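Local coordinates for secreted protein (Streptomyces lividans TK24, PDB 5LXZ) that binds copper and is probably a copper-radical oxidase of the galactose oxidase-like AA5 family, acting on a substrate not established here, at residues 370-384 and 395-407. The protein carries 1 engineered substitution. Numbering follows the deposited sequence.
Sequences GGGVGESKLSSEKTR and FVDGPSLEKGTRY. With EDO (1,2-ethanediol), chain J.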
loop_
_atom_site.group_PDB
_atom_site.type_symbol
_atom_site.label_atom_id
_atom_site.label_comp_id
_atom_site.label_asym_id
_atom_site.label_seq_id
_atom_site.Cartn_x
_atom_site.Cartn_y
_atom_site.Cartn_z
ATOM N N GLY A 370 -12.065 -0.632 -4.755
ATOM C CA GLY A 370 -12.032 -1.575 -3.672
ATOM C C GLY A 370 -12.907 -2.774 -3.898
ATOM O O GLY A 370 -13.654 -2.855 -4.865
ATOM N N GLY A 371 -12.740 -3.739 -3.027
ATOM C CA GLY A 371 -13.537 -4.936 -3.054
ATOM C C GLY A 371 -13.921 -5.438 -1.698
ATOM O O GLY A 371 -13.490 -4.938 -0.663
ATOM N N GLY A 372 -14.795 -6.445 -1.689
ATOM C CA GLY A 372 -15.242 -6.991 -0.437
ATOM C C GLY A 372 -14.141 -7.718 0.296
ATOM O O GLY A 372 -13.096 -8.050 -0.270
ATOM N N VAL A 373 -14.374 -7.980 1.560
ATOM C CA VAL A 373 -13.333 -8.553 2.381
ATOM C C VAL A 373 -12.852 -9.914 1.806
ATOM O O VAL A 373 -13.642 -10.720 1.278
ATOM C CB VAL A 373 -13.758 -8.716 3.853
ATOM C CG1 VAL A 373 -13.944 -7.360 4.499
ATOM C CG2 VAL A 373 -14.993 -9.603 3.989
ATOM N N GLY A 374 -11.556 -10.165 1.941
ATOM C CA GLY A 374 -10.969 -11.418 1.497
ATOM C C GLY A 374 -11.166 -11.642 0.028
ATOM O O GLY A 374 -10.840 -10.761 -0.772
ATOM N N GLU A 375 -11.723 -12.795 -0.329
ATOM C CA GLU A 375 -11.839 -13.213 -1.723
ATOM C C GLU A 375 -13.197 -12.919 -2.297
ATOM O O GLU A 375 -13.620 -13.532 -3.301
ATOM C CB GLU A 375 -11.440 -14.695 -1.861
ATOM C CG GLU A 375 -10.029 -14.916 -1.414
ATOM C CD GLU A 375 -9.568 -16.365 -1.321
ATOM O OE1 GLU A 375 -10.286 -17.244 -1.836
ATOM O OE2 GLU A 375 -8.547 -16.559 -0.630
ATOM N N SER A 376 -13.889 -11.975 -1.695
ATOM C CA SER A 376 -15.207 -11.578 -2.128
ATOM C C SER A 376 -15.273 -11.209 -3.590
ATOM O O SER A 376 -14.323 -10.619 -4.171
ATOM C CB SER A 376 -15.622 -10.366 -1.328
ATOM O OG SER A 376 -16.867 -9.805 -1.700
ATOM N N LYS A 377 -16.429 -11.506 -4.193
ATOM C CA LYS A 377 -16.738 -11.028 -5.545
ATOM C C LYS A 377 -17.199 -9.598 -5.615
ATOM O O LYS A 377 -17.371 -9.051 -6.709
ATOM C CB LYS A 377 -17.809 -11.929 -6.203
ATOM C CG LYS A 377 -17.328 -13.310 -6.441
ATOM C CD LYS A 377 -18.153 -14.036 -7.495
ATOM C CE LYS A 377 -17.358 -15.198 -8.041
ATOM N NZ LYS A 377 -16.148 -14.729 -8.759
ATOM N N LEU A 378 -17.481 -8.964 -4.489
ATOM C CA LEU A 378 -17.911 -7.585 -4.516
ATOM C C LEU A 378 -16.755 -6.673 -4.959
ATOM O O LEU A 378 -15.636 -6.854 -4.522
ATOM C CB LEU A 378 -18.363 -7.139 -3.128
ATOM C CG LEU A 378 -19.537 -7.851 -2.459
ATOM C CD1 LEU A 378 -19.704 -7.296 -1.039
ATOM C CD2 LEU A 378 -20.775 -7.590 -3.306
ATOM N N SER A 379 -17.066 -5.686 -5.774
ATOM C CA SER A 379 -16.129 -4.615 -6.122
ATOM C C SER A 379 -16.854 -3.312 -6.355
ATOM O O SER A 379 -18.004 -3.289 -6.799
ATOM C CB SER A 379 -15.208 -5.010 -7.260
ATOM O OG SER A 379 -15.937 -5.154 -8.470
ATOM N N SER A 380 -16.194 -2.193 -6.000
ATOM C CA SER A 380 -16.789 -0.870 -5.990
ATOM C C SER A 380 -16.398 -0.057 -7.218
ATOM O O SER A 380 -15.225 -0.023 -7.593
ATOM C CB SER A 380 -16.315 -0.088 -4.765
ATOM O OG SER A 380 -16.880 1.193 -4.727
ATOM N N GLU A 381 -17.358 0.602 -7.842
ATOM C CA GLU A 381 -17.074 1.555 -8.875
ATOM C C GLU A 381 -16.991 2.996 -8.355
ATOM O O GLU A 381 -16.830 3.935 -9.135
ATOM C CB GLU A 381 -18.109 1.447 -10.017
ATOM C CG GLU A 381 -19.476 1.925 -9.615
ATOM C CD GLU A 381 -20.513 1.651 -10.702
ATOM O OE1 GLU A 381 -20.473 0.583 -11.352
ATOM O OE2 GLU A 381 -21.327 2.555 -10.874
ATOM N N LYS A 382 -17.087 3.204 -7.045
ATOM C CA LYS A 382 -17.186 4.537 -6.506
ATOM C C LYS A 382 -15.864 5.176 -6.163
ATOM O O LYS A 382 -14.876 4.490 -5.789
ATOM C CB LYS A 382 -18.111 4.568 -5.291
ATOM C CG LYS A 382 -19.541 4.270 -5.743
ATOM C CD LYS A 382 -20.561 4.382 -4.637
ATOM C CE LYS A 382 -21.972 4.402 -5.261
ATOM N NZ LYS A 382 -22.928 4.937 -4.276
ATOM N N THR A 383 -15.885 6.495 -6.248
ATOM C CA THR A 383 -14.951 7.333 -5.533
ATOM C C THR A 383 -15.655 7.998 -4.393
ATOM O O THR A 383 -16.844 8.335 -4.478
ATOM C CB THR A 383 -14.224 8.382 -6.398
ATOM O OG1 THR A 383 -15.141 9.332 -6.894
ATOM C CG2 THR A 383 -13.500 7.706 -7.521
ATOM N N ARG A 384 -14.931 8.198 -3.298
ATOM C CA ARG A 384 -15.502 8.825 -2.101
ATOM C C ARG A 384 -14.515 9.878 -1.653
ATOM O O ARG A 384 -13.347 9.556 -1.497
ATOM C CB ARG A 384 -15.798 7.809 -1.018
ATOM C CG ARG A 384 -16.607 6.591 -1.467
ATOM C CD ARG A 384 -15.780 5.539 -2.199
ATOM N NE ARG A 384 -16.007 4.185 -1.705
ATOM C CZ ARG A 384 -15.252 3.161 -2.049
ATOM N NH1 ARG A 384 -14.325 3.307 -2.982
ATOM N NH2 ARG A 384 -15.396 1.977 -1.453
ATOM N N PHE A 395 -17.425 11.772 4.143
ATOM C CA PHE A 395 -17.292 11.343 2.779
ATOM C C PHE A 395 -18.565 11.640 1.986
ATOM O O PHE A 395 -19.687 11.449 2.500
ATOM C CB PHE A 395 -16.965 9.875 2.679
ATOM C CG PHE A 395 -15.545 9.552 3.002
ATOM C CD1 PHE A 395 -14.567 9.575 1.996
ATOM C CD2 PHE A 395 -15.196 9.175 4.280
ATOM C CE1 PHE A 395 -13.268 9.243 2.272
ATOM C CE2 PHE A 395 -13.855 8.854 4.548
ATOM C CZ PHE A 395 -12.937 8.891 3.536
ATOM N N VAL A 396 -18.348 12.068 0.750
ATOM C CA VAL A 396 -19.424 12.202 -0.250
ATOM C C VAL A 396 -18.942 11.534 -1.495
ATOM O O VAL A 396 -17.733 11.546 -1.790
ATOM C CB VAL A 396 -19.806 13.660 -0.532
ATOM C CG1 VAL A 396 -20.290 14.328 0.728
ATOM C CG2 VAL A 396 -18.653 14.438 -1.093
ATOM N N ASP A 397 -19.840 10.933 -2.260
ATOM C CA ASP A 397 -19.420 10.264 -3.481
ATOM C C ASP A 397 -18.866 11.275 -4.474
ATOM O O ASP A 397 -19.398 12.391 -4.624
ATOM C CB ASP A 397 -20.578 9.506 -4.162
ATOM C CG ASP A 397 -21.028 8.297 -3.403
ATOM O OD1 ASP A 397 -20.425 7.971 -2.360
ATOM O OD2 ASP A 397 -22.005 7.619 -3.853
ATOM N N GLY A 398 -17.787 10.874 -5.141
ATOM C CA GLY A 398 -17.271 11.587 -6.310
ATOM C C GLY A 398 -17.762 10.897 -7.571
ATOM O O GLY A 398 -18.719 10.103 -7.560
ATOM N N PRO A 399 -17.110 11.178 -8.696
ATOM C CA PRO A 399 -17.502 10.514 -9.925
ATOM C C PRO A 399 -17.228 9.028 -9.886
ATOM O O PRO A 399 -16.238 8.567 -9.267
ATOM C CB PRO A 399 -16.623 11.206 -10.994
ATOM C CG PRO A 399 -15.414 11.610 -10.239
ATOM C CD PRO A 399 -15.882 11.992 -8.871
ATOM N N SER A 400 -18.052 8.263 -10.581
ATOM C CA SER A 400 -17.871 6.833 -10.633
ATOM C C SER A 400 -17.067 6.328 -11.812
ATOM O O SER A 400 -17.045 6.957 -12.873
ATOM C CB SER A 400 -19.211 6.119 -10.627
ATOM O OG SER A 400 -19.860 6.372 -9.401
ATOM N N LEU A 401 -16.440 5.179 -11.612
ATOM C CA LEU A 401 -15.863 4.378 -12.663
ATOM C C LEU A 401 -16.993 3.653 -13.385
ATOM O O LEU A 401 -18.148 3.655 -12.916
ATOM C CB LEU A 401 -14.902 3.366 -12.061
ATOM C CG LEU A 401 -13.774 3.966 -11.226
ATOM C CD1 LEU A 401 -13.098 2.903 -10.380
ATOM C CD2 LEU A 401 -12.764 4.672 -12.102
ATOM N N GLU A 402 -16.680 3.021 -14.495
ATOM C CA GLU A 402 -17.682 2.237 -15.231
ATOM C C GLU A 402 -17.970 0.909 -14.539
ATOM O O GLU A 402 -19.115 0.479 -14.524
ATOM C CB GLU A 402 -17.286 2.018 -16.705
ATOM C CG GLU A 402 -18.290 1.176 -17.499
ATOM C CD GLU A 402 -17.811 0.673 -18.845
ATOM O OE1 GLU A 402 -16.635 0.810 -19.185
ATOM O OE2 GLU A 402 -18.673 0.121 -19.597
ATOM N N LYS A 403 -16.960 0.259 -13.976
ATOM C CA LYS A 403 -17.064 -1.082 -13.441
ATOM C C LYS A 403 -16.498 -1.073 -12.041
ATOM O O LYS A 403 -15.654 -0.261 -11.746
ATOM C CB LYS A 403 -16.205 -2.031 -14.285
ATOM C CG LYS A 403 -16.727 -2.166 -15.709
ATOM C CD LYS A 403 -15.751 -2.934 -16.556
ATOM C CE LYS A 403 -16.254 -2.961 -17.989
ATOM N NZ LYS A 403 -15.432 -3.850 -18.827
ATOM N N GLY A 404 -16.948 -2.000 -11.228
ATOM C CA GLY A 404 -16.336 -2.206 -9.937
ATOM C C GLY A 404 -14.879 -2.557 -10.154
ATOM O O GLY A 404 -14.531 -3.371 -10.994
ATOM N N THR A 405 -14.024 -1.946 -9.349
ATOM C CA THR A 405 -12.571 -1.999 -9.588
ATOM C C THR A 405 -11.793 -2.201 -8.303
ATOM O O THR A 405 -11.712 -1.238 -7.518
ATOM C CB THR A 405 -12.107 -0.678 -10.234
ATOM O OG1 THR A 405 -12.876 -0.415 -11.429
ATOM C CG2 THR A 405 -10.655 -0.743 -10.636
ATOM N N ARG A 406 -11.227 -3.393 -8.103
ATOM C CA ARG A 406 -10.173 -3.607 -7.114
ATOM C C ARG A 406 -8.833 -3.124 -7.663
ATOM O O ARG A 406 -8.564 -3.204 -8.856
ATOM C CB ARG A 406 -9.998 -5.085 -6.787
ATOM C CG ARG A 406 -11.112 -5.750 -6.022
ATOM C CD ARG A 406 -10.765 -7.183 -5.848
ATOM N NE ARG A 406 -11.664 -7.903 -4.969
ATOM C CZ ARG A 406 -11.559 -7.963 -3.635
ATOM N NH1 ARG A 406 -10.649 -7.236 -2.970
ATOM N NH2 ARG A 406 -12.369 -8.731 -2.938
ATOM N N TYR A 407 -7.933 -2.711 -6.762
ATOM C CA TYR A 407 -6.544 -2.441 -7.117
ATOM C C TYR A 407 -6.295 -1.274 -8.090
ATOM O O TYR A 407 -5.294 -1.302 -8.782
ATOM C CB TYR A 407 -5.792 -3.668 -7.668
ATOM C CG TYR A 407 -6.165 -4.988 -7.078
ATOM C CD1 TYR A 407 -5.711 -5.395 -5.818
ATOM C CD2 TYR A 407 -6.907 -5.879 -7.813
ATOM C CE1 TYR A 407 -6.050 -6.634 -5.295
ATOM C CE2 TYR A 407 -7.242 -7.106 -7.268
ATOM C CZ TYR A 407 -6.769 -7.493 -6.036
ATOM O OH TYR A 407 -7.116 -8.757 -5.537
HETATM C C1 EDO J . -9.942 -17.665 -4.739
HETATM O O1 EDO J . -11.119 -17.189 -4.056
HETATM C C2 EDO J . -10.463 -18.619 -5.814
HETATM O O2 EDO J . -11.068 -17.844 -6.809
HETATM O O HOH W 1 -9.787 -8.295 -0.475
HETATM O O HOH W 2 -14.035 -8.551 -6.172
HETATM O O HOH W 3 -21.848 4.466 -9.026
HETATM O O HOH W 4 -20.795 3.984 -13.422
HETATM O O HOH W 5 -18.683 7.431 -7.092
#
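In this kelch-type beta-propeller blade, strand 383-387 pairs antiparallel with the outermost strand 395-397, and the chain leaving the latter, residues 398-407, runs back along the loop 370-382 that leads into the hairpin. Arg406 reaches into that loop, its side chain about 12 Å from a bound copper ion. The chain is extended from CG to NE (chi2 178°, chi3 172°), which carries the guanidinium into the curl of 371-378, one face lying on Gly371 CA. NH2 gives two bonds: a nearly straight one in the guanidinium plane to Ser376 O (3.0 Å) and a more bent one to Gly372 O (2.8 Å). Separate waters accept from NE and NH1. An alanine in place of Arg406 would probably leave the Gly372 and Ser376 carbonyls without their shared donor and the curl freer to shift. Between the two loops, Thr405 N donates to Ser380 O and Leu401 N to Glu381 O. Lys382 NZ forms a salt bridge with Asp397 OD2, 2.9 Å away and met on the syn side, while Asp397 OD1 is taken by Ser344. Where the strands give way to the loops, beside Phe448 of strand 447-450 in the next blade, Thr383 OG1 donates to Pro399 O at 2.7 Å.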